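Local coordinates for protein CpuTA1 (PDB 5K3W) that binds pyridoxal-5'-phosphate in a pocket of its fold and is a member of the class IV aminotransferase family, at residues G112-K117 / V134-G139; P66-L71 / L301-L306; A4-V9 / V33-G38. All coordinates share one frame; numbering follows the deposited sequence.

How the contacts relate
Contacts 1 and 3 lie side by side in one antiparallel sheet, where strand 5-9 is flanked by strands 32-35 and 131-138; their centres are about 12 Å apart, and V134 O probably accepts a hydrogen bond from L7 N (2.7 Å). Both also reach the second subunit. Contact 2 lies where the other end of this sheet, strand 65-66, leads towards helix 69-82. Its centre is about 14 Å from that of contact 1, which it touches where E113 meets L301, and about 23 Å from that of contact 3. The K117 and R303 side chains lie about 9 and 7 Å from pyridoxal-5'-phosphate, those of E138 and A4 about 6 and 8 Å from 3-aminobenzoic acid.

Contact 1 (G112-K117 / V134-G139); sequences GELFAK and VFVDEG
K117 lays its aliphatic chain alongside the F135 ring, its CB over one face, 3.9 Å from the ring centroid in a CH-pi contact, and its CD 3.5 Å from F135 CZ. A lysine suits this spot because its methylenes pack like a hydrocarbon, while the bend at chi3 (-85°) carries the charged end away. The side chains of F115 and F135 cross obliquely, their ring planes nearly at right angles, with F115 CE2 3.8 Å from F135 CE1. F115 also meets the strand end with its edge, CE1 lying 3.2 Å from E138 O in the ring plane. A116 and V136 face the other way, with A116 CB 4.1 Å from V136 CG2; V136 and L114 pack on Y104 of helix 90-108. Beneath the side chains lies the antiparallel hairpin of strands 114-121 and 131-138. F115 and D137 exchange two backbone bonds, as do K117 and F135, and G139 N adds a 2.9 Å bond to E113 O. Further out, D137 forms a salt bridge with R3, E113 one with R146, and F135 packs on T45 of the second subunit. Inward-facing backbone groups thus pair within the hairpin, while outward-facing ones bond to strands 54-62 and 5-9 on either side.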
loop_
_atom_site.group_PDB
_atom_site.type_symbol
_atom_site.label_atom_id
_atom_site.label_comp_id
_atom_site.label_asym_id
_atom_site.label_seq_id
_atom_site.Cartn_x
_atom_site.Cartn_y
_atom_site.Cartn_z
ATOM N N GLY A 112 -18.430 22.362 -13.801
ATOM C CA GLY A 112 -17.743 21.807 -12.647
ATOM C C GLY A 112 -16.407 21.196 -13.011
ATOM O O GLY A 112 -16.171 20.761 -14.136
ATOM N N GLU A 113 -15.505 21.189 -12.035
ATOM C CA GLU A 113 -14.229 20.516 -12.199
ATOM C C GLU A 113 -14.436 19.021 -11.991
ATOM O O GLU A 113 -15.015 18.602 -10.983
ATOM C CB GLU A 113 -13.198 21.052 -11.206
ATOM C CG GLU A 113 -13.131 22.562 -11.084
ATOM C CD GLU A 113 -12.049 23.032 -10.103
ATOM O OE1 GLU A 113 -11.326 22.178 -9.523
ATOM O OE2 GLU A 113 -11.928 24.271 -9.911
ATOM N N LEU A 114 -13.990 18.219 -12.945
ATOM C CA LEU A 114 -14.053 16.776 -12.790
ATOM C C LEU A 114 -12.647 16.225 -12.626
ATOM O O LEU A 114 -11.646 16.932 -12.781
ATOM C CB LEU A 114 -14.726 16.108 -13.989
ATOM C CG LEU A 114 -15.965 16.758 -14.596
ATOM C CD1 LEU A 114 -16.300 16.017 -15.876
ATOM C CD2 LEU A 114 -17.141 16.731 -13.633
ATOM N N PHE A 115 -12.586 14.935 -12.326
ATOM C CA PHE A 115 -11.324 14.220 -12.353
ATOM C C PHE A 115 -11.552 12.832 -12.949
ATOM O O PHE A 115 -12.666 12.296 -12.951
ATOM C CB PHE A 115 -10.685 14.140 -10.942
ATOM C CG PHE A 115 -11.422 13.250 -9.999
ATOM C CD1 PHE A 115 -12.554 13.702 -9.342
ATOM C CD2 PHE A 115 -11.006 11.944 -9.794
ATOM C CE1 PHE A 115 -13.258 12.878 -8.479
ATOM C CE2 PHE A 115 -11.689 11.113 -8.927
ATOM C CZ PHE A 115 -12.832 11.585 -8.268
ATOM N N ALA A 116 -10.478 12.281 -13.490
ATOM C CA ALA A 116 -10.419 10.916 -13.971
ATOM C C ALA A 116 -9.377 10.196 -13.139
ATOM O O ALA A 116 -8.304 10.744 -12.860
ATOM C CB ALA A 116 -10.051 10.860 -15.455
ATOM N N LYS A 117 -9.706 8.989 -12.711
ATOM C CA LYS A 117 -8.793 8.174 -11.924
ATOM C C LYS A 117 -8.515 6.886 -12.682
ATOM O O LYS A 117 -9.449 6.200 -13.109
ATOM C CB LYS A 117 -9.364 7.871 -10.533
ATOM C CG LYS A 117 -8.479 6.901 -9.725
ATOM C CD LYS A 117 -8.668 7.044 -8.218
ATOM C CE LYS A 117 -7.781 8.145 -7.666
ATOM N NZ LYS A 117 -7.915 8.272 -6.185
ATOM N N VAL A 134 -11.062 2.908 -15.202
ATOM C CA VAL A 134 -11.077 4.363 -15.231
ATOM C C VAL A 134 -12.434 4.795 -14.714
ATOM O O VAL A 134 -13.459 4.276 -15.168
ATOM C CB VAL A 134 -10.859 4.928 -16.654
ATOM C CG1 VAL A 134 -10.872 6.467 -16.629
ATOM C CG2 VAL A 134 -9.580 4.414 -17.260
ATOM N N PHE A 135 -12.458 5.752 -13.795
ATOM C CA PHE A 135 -13.728 6.404 -13.514
ATOM C C PHE A 135 -13.578 7.919 -13.522
ATOM O O PHE A 135 -12.507 8.467 -13.249
ATOM C CB PHE A 135 -14.364 5.912 -12.193
ATOM C CG PHE A 135 -13.556 6.184 -10.954
ATOM C CD1 PHE A 135 -13.736 7.361 -10.238
ATOM C CD2 PHE A 135 -12.670 5.237 -10.469
ATOM C CE1 PHE A 135 -13.022 7.598 -9.067
ATOM C CE2 PHE A 135 -11.950 5.469 -9.311
ATOM C CZ PHE A 135 -12.125 6.653 -8.609
ATOM N N VAL A 136 -14.667 8.582 -13.881
ATOM C CA VAL A 136 -14.754 10.033 -13.960
ATOM C C VAL A 136 -15.845 10.499 -13.001
ATOM O O VAL A 136 -16.893 9.859 -12.882
ATOM C CB VAL A 136 -15.067 10.489 -15.403
ATOM C CG1 VAL A 136 -15.256 11.991 -15.457
ATOM C CG2 VAL A 136 -13.958 10.027 -16.369
ATOM N N ASP A 137 -15.609 11.610 -12.320
ATOM C CA ASP A 137 -16.604 12.082 -11.372
ATOM C C ASP A 137 -16.263 13.513 -10.989
ATOM O O ASP A 137 -15.172 14.015 -11.277
ATOM C CB ASP A 137 -16.672 11.187 -10.136
ATOM C CG ASP A 137 -17.901 11.456 -9.282
ATOM O OD1 ASP A 137 -18.814 12.166 -9.759
ATOM O OD2 ASP A 137 -17.969 10.935 -8.143
ATOM N N GLU A 138 -17.220 14.158 -10.330
ATOM C CA GLU A 138 -17.030 15.521 -9.863
ATOM C C GLU A 138 -15.956 15.561 -8.786
ATOM O O GLU A 138 -15.876 14.675 -7.930
ATOM C CB GLU A 138 -18.346 16.079 -9.328
ATOM C CG GLU A 138 -18.523 17.553 -9.600
ATOM C CD GLU A 138 -19.966 18.010 -9.449
ATOM O OE1 GLU A 138 -20.249 19.180 -9.803
ATOM O OE2 GLU A 138 -20.811 17.204 -8.987
ATOM N N GLY A 139 -15.110 16.590 -8.846
ATOM C CA GLY A 139 -14.032 16.706 -7.896
ATOM C C GLY A 139 -14.471 17.333 -6.597
ATOM O O GLY A 139 -15.529 17.956 -6.498
#

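Contact 2 (P66-L71 / L301-L306)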
loop_
_atom_site.group_PDB
_atom_site.type_symbol
_atom_site.label_atom_id
_atom_site.label_comp_id
_atom_site.label_asym_id
_atom_site.label_seq_id
_atom_site.Cartn_x
_atom_site.Cartn_y
_atom_site.Cartn_z
ATOM N N PRO A 66 -8.916 16.636 -20.092
ATOM C CA PRO A 66 -7.944 16.142 -19.107
ATOM C C PRO A 66 -6.638 16.921 -19.200
ATOM O O PRO A 66 -6.058 17.072 -20.278
ATOM C CB PRO A 66 -7.746 14.674 -19.513
ATOM C CG PRO A 66 -8.829 14.376 -20.504
ATOM C CD PRO A 66 -9.160 15.661 -21.164
ATOM N N GLN A 67 -6.152 17.397 -18.059
ATOM C CA GLN A 67 -4.924 18.181 -18.056
ATOM C C GLN A 67 -3.689 17.288 -18.067
ATOM O O GLN A 67 -3.601 16.306 -17.322
ATOM C CB GLN A 67 -4.867 19.088 -16.832
ATOM C CG GLN A 67 -5.930 20.143 -16.775
ATOM C CD GLN A 67 -5.696 21.094 -15.619
ATOM O OE1 GLN A 67 -5.312 20.679 -14.522
ATOM N NE2 GLN A 67 -5.897 22.377 -15.862
ATOM N N ALA A 68 -2.717 17.653 -18.904
ATOM C CA ALA A 68 -1.420 16.985 -18.924
ATOM C C ALA A 68 -1.570 15.485 -19.179
ATOM O O ALA A 68 -0.828 14.665 -18.628
ATOM C CB ALA A 68 -0.653 17.245 -17.621
ATOM N N LEU A 69 -2.526 15.126 -20.038
ATOM C CA LEU A 69 -2.905 13.722 -20.182
ATOM C C LEU A 69 -1.712 12.851 -20.555
ATOM O O LEU A 69 -1.553 11.746 -20.022
ATOM C CB LEU A 69 -4.031 13.569 -21.215
ATOM C CG LEU A 69 -4.553 12.136 -21.400
ATOM C CD1 LEU A 69 -5.045 11.557 -20.078
ATOM C CD2 LEU A 69 -5.640 12.018 -22.463
ATOM N N GLU A 70 -0.859 13.326 -21.467
ATOM C CA GLU A 70 0.249 12.492 -21.930
ATOM C C GLU A 70 1.301 12.310 -20.840
ATOM O O GLU A 70 1.836 11.212 -20.675
ATOM C CB GLU A 70 0.871 13.088 -23.203
ATOM C CG GLU A 70 1.960 12.236 -23.854
ATOM C CD GLU A 70 1.432 10.956 -24.524
ATOM O OE1 GLU A 70 0.222 10.845 -24.794
ATOM O OE2 GLU A 70 2.236 10.046 -24.788
ATOM N N LEU A 71 1.618 13.373 -20.096
ATOM C CA LEU A 71 2.481 13.245 -18.925
ATOM C C LEU A 71 1.932 12.219 -17.939
ATOM O O LEU A 71 2.668 11.341 -17.470
ATOM C CB LEU A 71 2.625 14.590 -18.228
ATOM C CG LEU A 71 3.734 15.554 -18.593
ATOM C CD1 LEU A 71 3.788 16.603 -17.491
ATOM C CD2 LEU A 71 5.065 14.805 -18.717
ATOM N N LEU A 301 -5.425 26.305 -13.921
ATOM C CA LEU A 301 -6.747 25.866 -14.365
ATOM C C LEU A 301 -6.948 26.045 -15.867
ATOM O O LEU A 301 -7.770 25.339 -16.462
ATOM C CB LEU A 301 -7.842 26.622 -13.609
ATOM C CG LEU A 301 -8.054 26.203 -12.154
ATOM C CD1 LEU A 301 -9.058 27.118 -11.465
ATOM C CD2 LEU A 301 -8.486 24.740 -12.053
ATOM N N ALA A 302 -6.215 26.965 -16.491
ATOM C CA ALA A 302 -6.451 27.345 -17.876
ATOM C C ALA A 302 -5.425 26.800 -18.858
ATOM O O ALA A 302 -5.584 27.020 -20.062
ATOM C CB ALA A 302 -6.475 28.869 -17.999
ATOM N N ARG A 303 -4.378 26.113 -18.385
ATOM C CA ARG A 303 -3.258 25.771 -19.262
ATOM C C ARG A 303 -3.668 24.827 -20.391
ATOM O O ARG A 303 -3.148 24.931 -21.509
ATOM C CB ARG A 303 -2.118 25.162 -18.446
ATOM C CG ARG A 303 -2.415 23.803 -17.845
ATOM C CD ARG A 303 -1.683 23.661 -16.535
ATOM N NE ARG A 303 -1.194 22.305 -16.303
ATOM C CZ ARG A 303 -1.528 21.560 -15.256
ATOM N NH1 ARG A 303 -2.348 22.036 -14.336
ATOM N NH2 ARG A 303 -1.018 20.345 -15.121
ATOM N N THR A 304 -4.587 23.902 -20.127
ATOM C CA THR A 304 -4.925 22.901 -21.130
ATOM C C THR A 304 -5.797 23.464 -22.247
ATOM O O THR A 304 -5.786 22.916 -23.355
ATOM C CB THR A 304 -5.617 21.710 -20.457
ATOM O OG1 THR A 304 -4.841 21.297 -19.325
ATOM C CG2 THR A 304 -5.736 20.535 -21.409
ATOM N N ASP A 305 -6.553 24.535 -21.983
ATOM C CA ASP A 305 -7.283 25.215 -23.052
ATOM C C ASP A 305 -6.347 25.681 -24.162
ATOM O O ASP A 305 -6.683 25.586 -25.349
ATOM C CB ASP A 305 -8.060 26.401 -22.486
ATOM C CG ASP A 305 -9.144 25.981 -21.517
ATOM O OD1 ASP A 305 -9.875 24.998 -21.804
ATOM O OD2 ASP A 305 -9.264 26.641 -20.464
ATOM N N LEU A 306 -5.179 26.214 -23.799
ATOM C CA LEU A 306 -4.166 26.549 -24.797
ATOM C C LEU A 306 -3.948 25.393 -25.774
ATOM O O LEU A 306 -4.075 25.555 -26.994
ATOM C CB LEU A 306 -2.854 26.927 -24.099
ATOM C CG LEU A 306 -2.724 28.294 -23.400
ATOM C CD1 LEU A 306 -2.789 29.447 -24.411
ATOM C CD2 LEU A 306 -3.758 28.493 -22.276
HETATM O O HOH W 1 -2.239 20.098 -20.266
#
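With CG anti to its own carbonyl carbon (chi1 -64°) and the chain extended beyond, Q67 reaches across to the C-terminal helix 290-307, while R303, its CG in the crowded position between N and carbonyl carbon (chi1 68°), bends at chi2 and chi3 to swing its guanidinium over the glutamine. Within the class IV aminotransferase fold, the contact packs this C-terminal helix against the turn between strand 65-66 and helix 69-82, whose N-cap residue is A68. The two long side chains cross at about a right angle, Q67 CD lying over one face of the guanidinium, with the amide and guanidinium planes 51° apart. Although Q67 OE1 is 3.3 Å from R303 NH1, the angle is too poor for a hydrogen bond. Glutamine suits the place by having both a donor and an acceptor: its NE2 bonds to L300 O and its OE1 accepts from Q274 NE2. R303 NH1 also bonds to L300 O, so the same carbonyl tethers both side chains. T304 OG1 packs closely on the glutamine stem, 3.0 Å from Q67 CG, and its methyl CG2 faces P66 O at 3.7 Å. The side chain of A68 is a small methyl, CB 4.0 Å from R303 NH2. A single water completes the join, accepting from A68 N at 2.8 Å and lying in hydrogen-bonding contact with T304 OG1 at 3.0 Å.

Contact 3 (A4-V9 / V33-G38)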
loop_
_atom_site.group_PDB
_atom_site.type_symbol
_atom_site.label_atom_id
_atom_site.label_comp_id
_atom_site.label_asym_id
_atom_site.label_seq_id
_atom_site.Cartn_x
_atom_site.Cartn_y
_atom_site.Cartn_z
ATOM N N ALA A 4 -21.254 9.256 -11.475
ATOM C CA ALA A 4 -19.925 8.966 -11.997
ATOM C C ALA A 4 -19.966 7.927 -13.113
ATOM O O ALA A 4 -20.847 7.068 -13.169
ATOM C CB ALA A 4 -19.013 8.472 -10.870
ATOM N N THR A 5 -18.993 8.018 -14.012
ATOM C CA THR A 5 -18.801 7.057 -15.084
ATOM C C THR A 5 -17.707 6.090 -14.666
ATOM O O THR A 5 -16.744 6.487 -14.002
ATOM C CB THR A 5 -18.392 7.738 -16.396
ATOM O OG1 THR A 5 -19.453 8.565 -16.874
ATOM C CG2 THR A 5 -18.071 6.701 -17.452
ATOM N N LEU A 6 -17.864 4.826 -15.052
ATOM C CA LEU A 6 -16.863 3.799 -14.820
ATOM C C LEU A 6 -16.615 3.044 -16.120
ATOM O O LEU A 6 -17.565 2.650 -16.808
ATOM C CB LEU A 6 -17.300 2.807 -13.716
ATOM C CG LEU A 6 -16.329 1.613 -13.530
ATOM C CD1 LEU A 6 -14.949 2.052 -13.040
ATOM C CD2 LEU A 6 -16.891 0.559 -12.625
ATOM N N LEU A 7 -15.342 2.826 -16.441
ATOM C CA LEU A 7 -14.942 2.019 -17.583
ATOM C C LEU A 7 -14.046 0.901 -17.088
ATOM O O LEU A 7 -13.054 1.154 -16.395
ATOM C CB LEU A 7 -14.211 2.856 -18.635
ATOM C CG LEU A 7 -15.051 3.909 -19.368
ATOM C CD1 LEU A 7 -14.207 5.107 -19.689
ATOM C CD2 LEU A 7 -15.652 3.342 -20.646
ATOM N N THR A 8 -14.418 -0.332 -17.410
ATOM C CA THR A 8 -13.539 -1.470 -17.219
ATOM C C THR A 8 -12.558 -1.510 -18.374
ATOM O O THR A 8 -12.974 -1.542 -19.534
ATOM C CB THR A 8 -14.342 -2.760 -17.180
ATOM O OG1 THR A 8 -15.325 -2.667 -16.156
ATOM C CG2 THR A 8 -13.432 -3.947 -16.902
ATOM N N VAL A 9 -11.266 -1.496 -18.073
ATOM C CA VAL A 9 -10.245 -1.619 -19.104
ATOM C C VAL A 9 -9.922 -3.103 -19.259
ATOM O O VAL A 9 -9.305 -3.715 -18.380
ATOM C CB VAL A 9 -9.000 -0.796 -18.760
ATOM C CG1 VAL A 9 -7.947 -0.953 -19.860
ATOM C CG2 VAL A 9 -9.378 0.682 -18.565
ATOM N N VAL A 33 -14.975 -1.013 -21.799
ATOM C CA VAL A 33 -16.428 -0.954 -21.912
ATOM C C VAL A 33 -16.977 -0.274 -20.665
ATOM O O VAL A 33 -16.405 -0.380 -19.577
ATOM C CB VAL A 33 -17.058 -2.359 -22.075
ATOM C CG1 VAL A 33 -16.467 -3.078 -23.279
ATOM C CG2 VAL A 33 -16.827 -3.175 -20.808
ATOM N N LEU A 34 -18.097 0.425 -20.825
ATOM C CA LEU A 34 -18.742 1.056 -19.682
ATOM C C LEU A 34 -19.229 0.005 -18.688
ATOM O O LEU A 34 -19.603 -1.110 -19.065
ATOM C CB LEU A 34 -19.912 1.916 -20.144
ATOM C CG LEU A 34 -19.540 3.172 -20.919
ATOM C CD1 LEU A 34 -20.767 3.709 -21.629
ATOM C CD2 LEU A 34 -18.956 4.229 -19.992
ATOM N N ALA A 35 -19.212 0.376 -17.406
ATOM C CA ALA A 35 -19.748 -0.441 -16.326
ATOM C C ALA A 35 -20.396 0.468 -15.279
ATOM O O ALA A 35 -20.189 1.684 -15.261
ATOM C CB ALA A 35 -18.651 -1.319 -15.699
ATOM N N ASP A 36 -21.179 -0.133 -14.388
ATOM C CA ASP A 36 -21.932 0.619 -13.385
ATOM C C ASP A 36 -21.029 0.963 -12.196
ATOM O O ASP A 36 -20.692 0.099 -11.373
ATOM C CB ASP A 36 -23.164 -0.181 -12.962
ATOM C CG ASP A 36 -23.935 0.463 -11.803
ATOM O OD1 ASP A 36 -23.571 1.592 -11.380
ATOM O OD2 ASP A 36 -24.918 -0.171 -11.323
ATOM N N PHE A 37 -20.665 2.241 -12.094
ATOM C CA PHE A 37 -19.845 2.733 -10.996
ATOM C C PHE A 37 -20.434 2.406 -9.628
ATOM O O PHE A 37 -19.688 2.357 -8.646
ATOM C CB PHE A 37 -19.680 4.243 -11.171
ATOM C CG PHE A 37 -18.980 4.931 -10.037
ATOM C CD1 PHE A 37 -17.607 5.126 -10.064
ATOM C CD2 PHE A 37 -19.697 5.426 -8.969
ATOM C CE1 PHE A 37 -16.956 5.795 -9.028
ATOM C CE2 PHE A 37 -19.056 6.079 -7.924
ATOM C CZ PHE A 37 -17.682 6.266 -7.955
ATOM N N GLY A 38 -21.753 2.188 -9.546
ATOM C CA GLY A 38 -22.453 1.942 -8.304
ATOM C C GLY A 38 -22.497 0.509 -7.851
ATOM O O GLY A 38 -22.823 0.244 -6.695
HETATM O O HOH W 2 -20.528 4.356 -16.132
#
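A water molecule sits between the two strands where they splay apart: it accepts from L6 N at 2.9 Å and donates to A35 O at 2.8 Å, linking backbone atoms that do not bond directly. Beside it, A35 N does reach L6 O at 2.9 Å, but from above the carbonyl plane, 36° out of it. Further along, T8 and V33 form a hydrogen-bonded antiparallel pair, T8 N donating to V33 O and V33 N to T8 O. L7 and L34, a non-hydrogen-bonded pair, lie side by side on one face of the sheet, their CD2 methyls 3.5 Å apart; the branched ends of leucines suit this close methyl packing. T5 offers its methyl CG2 to the same L34 CD2, while its hydroxyl bonds to D103 and R107. On the opposite face L6 sets its CD2 4.0 Å from A35 CB. Beyond the strand, F37 has CG anti to its backbone N (chi1 174°), which brings its ring to A4: the alanine CB stands over the ring centre, 3.5 Å from the centroid, in a CH-pi contact that suits so small a side chain. L6 CB comes to the edge of the same ring, and F37 also packs on T45 of the second subunit. The turn that presents F37 is held by D36 OD1, which accepts from G38 N at 2.7 Å. Together these features describe strand 32-35, outermost in its antiparallel sheet within this chain, followed by an Asx turn at residues 36-38 near the second subunit.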